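Local coordinates for protection of telomeres protein poz1 (Schizosaccharomyces pombe, PDB 5WE0) that binds telomeric DNA and negatively regulates telomerase and telomere length, at residues 18-21 and 22-26. Sequence-based numbering, arbitrary orientation.
Sequences FIKE and NHYDM
The loop that follows helix 2-18 turns back on itself here, and an edge-to-face aromatic pair, Phe18 with Tyr24, ties its returning limb to the last residue of that helix. The edge of Phe18 meets the face of Tyr24, ring centroids 4.8 Å apart and planes at 63°, with Phe18 CD1 3.6 Å from Tyr24 CE1, near the rim of the tyrosine ring. CG of Tyr24 anti to the backbone N (chi1 171°) turns the ring toward Phe18, while Tyr24 CB lies 3.6 Å from Phe18 O. Aromatic residues suit both places because the edge of one ring can rest on the face of the other where both are buried. Nearer the bend, the flexible aliphatic part of Lys20 spans the loop: CG packs 3.7 Å from Tyr24 CA, and CB lies 3.1 Å from Asn22 O. A kink in the lysine chain (chi2 -71°) carries CE past the tyrosine ring, 4.2 Å from Tyr24 CD1. An alanine in place of Tyr24 would probably leave the Phe18 edge without the tyrosine face it rests on and open a gap beside it. Polar ties run outward, from Tyr24 N and His23 ND1 to Glu62 of helix 54-64, and from His23 NE2 to Ser217 of helix 209-230, while Val34 of helix 31-43 touches both Phe18 and Tyr24.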
loop_
_atom_site.group_PDB
_atom_site.type_symbol
_atom_site.label_atom_id
_atom_site.label_comp_id
_atom_site.label_asym_id
_atom_site.label_seq_id
_atom_site.Cartn_x
_atom_site.Cartn_y
_atom_site.Cartn_z
ATOM N N PHE A 18 -0.589 7.724 -14.288
ATOM C CA PHE A 18 -0.566 6.737 -13.208
ATOM C C PHE A 18 -1.260 5.428 -13.561
ATOM O O PHE A 18 -0.775 4.357 -13.185
ATOM C CB PHE A 18 -1.204 7.321 -11.937
ATOM C CG PHE A 18 -0.260 8.160 -11.125
ATOM C CD1 PHE A 18 1.062 8.333 -11.541
ATOM C CD2 PHE A 18 -0.680 8.756 -9.934
ATOM C CE1 PHE A 18 1.954 9.107 -10.794
ATOM C CE2 PHE A 18 0.211 9.526 -9.171
ATOM C CZ PHE A 18 1.528 9.701 -9.601
ATOM N N ILE A 19 -2.380 5.486 -14.277
ATOM C CA ILE A 19 -3.184 4.292 -14.511
ATOM C C ILE A 19 -2.489 3.412 -15.541
ATOM O O ILE A 19 -2.169 3.853 -16.649
ATOM C CB ILE A 19 -4.611 4.671 -14.933
ATOM C CG1 ILE A 19 -5.292 5.397 -13.771
ATOM C CG2 ILE A 19 -5.399 3.435 -15.300
ATOM C CD1 ILE A 19 -6.750 5.704 -13.976
ATOM N N LYS A 20 -2.229 2.167 -15.162
ATOM C CA LYS A 20 -1.519 1.202 -15.982
ATOM C C LYS A 20 -2.320 -0.087 -16.098
ATOM O O LYS A 20 -3.116 -0.431 -15.214
ATOM C CB LYS A 20 -0.151 0.888 -15.379
ATOM C CG LYS A 20 0.814 2.062 -15.276
ATOM C CD LYS A 20 1.310 2.476 -16.660
ATOM C CE LYS A 20 2.436 3.510 -16.544
ATOM N NZ LYS A 20 2.952 3.978 -17.870
ATOM N N GLU A 21 -2.124 -0.780 -17.224
ATOM C CA GLU A 21 -2.596 -2.157 -17.344
ATOM C C GLU A 21 -1.917 -3.045 -16.307
ATOM O O GLU A 21 -2.568 -3.846 -15.617
ATOM C CB GLU A 21 -2.325 -2.684 -18.757
ATOM C CG GLU A 21 -2.644 -4.169 -18.911
ATOM C CD GLU A 21 -2.477 -4.684 -20.332
ATOM O OE1 GLU A 21 -1.574 -4.195 -21.049
ATOM O OE2 GLU A 21 -3.240 -5.594 -20.722
ATOM N N ASN A 22 -0.595 -2.933 -16.213
ATOM C CA ASN A 22 0.163 -3.569 -15.149
ATOM C C ASN A 22 0.444 -2.533 -14.067
ATOM O O ASN A 22 -0.429 -1.716 -13.760
ATOM C CB ASN A 22 1.443 -4.207 -15.694
ATOM C CG ASN A 22 1.166 -5.187 -16.816
ATOM O OD1 ASN A 22 0.436 -6.168 -16.637
ATOM N ND2 ASN A 22 1.707 -4.901 -17.998
ATOM N N HIS A 23 1.630 -2.552 -13.471
ATOM C CA HIS A 23 1.898 -1.714 -12.309
ATOM C C HIS A 23 2.677 -0.461 -12.690
ATOM O O HIS A 23 3.594 -0.506 -13.518
ATOM C CB HIS A 23 2.659 -2.502 -11.243
ATOM C CG HIS A 23 1.916 -3.690 -10.731
ATOM N ND1 HIS A 23 0.630 -3.607 -10.235
ATOM C CD2 HIS A 23 2.269 -4.995 -10.649
ATOM C CE1 HIS A 23 0.232 -4.807 -9.850
ATOM N NE2 HIS A 23 1.207 -5.669 -10.088
ATOM N N TYR A 24 2.319 0.649 -12.057
ATOM C CA TYR A 24 3.024 1.897 -12.277
ATOM C C TYR A 24 4.450 1.834 -11.722
ATOM O O TYR A 24 4.740 1.154 -10.729
ATOM C CB TYR A 24 2.254 3.053 -11.639
ATOM C CG TYR A 24 3.036 4.340 -11.643
ATOM C CD1 TYR A 24 3.082 5.153 -12.773
ATOM C CD2 TYR A 24 3.786 4.713 -10.535
ATOM C CE1 TYR A 24 3.838 6.329 -12.782
ATOM C CE2 TYR A 24 4.533 5.875 -10.536
ATOM C CZ TYR A 24 4.551 6.681 -11.655
ATOM O OH TYR A 24 5.313 7.827 -11.625
ATOM N N ASP A 25 5.353 2.540 -12.395
ATOM C CA ASP A 25 6.685 2.805 -11.861
ATOM C C ASP A 25 7.127 4.168 -12.380
ATOM O O ASP A 25 6.788 4.546 -13.503
ATOM C CB ASP A 25 7.698 1.717 -12.249
ATOM C CG ASP A 25 9.105 1.964 -11.651
ATOM O OD1 ASP A 25 9.238 2.542 -10.537
ATOM O OD2 ASP A 25 10.091 1.577 -12.320
ATOM N N MET A 26 7.879 4.908 -11.569
ATOM C CA MET A 26 8.276 6.237 -12.006
ATOM C C MET A 26 9.395 6.121 -13.027
ATOM O O MET A 26 10.403 5.460 -12.780
ATOM C CB MET A 26 8.724 7.126 -10.851
ATOM C CG MET A 26 9.033 8.532 -11.378
ATOM S SD MET A 26 8.004 9.825 -10.624
ATOM C CE MET A 26 8.851 10.015 -9.065
#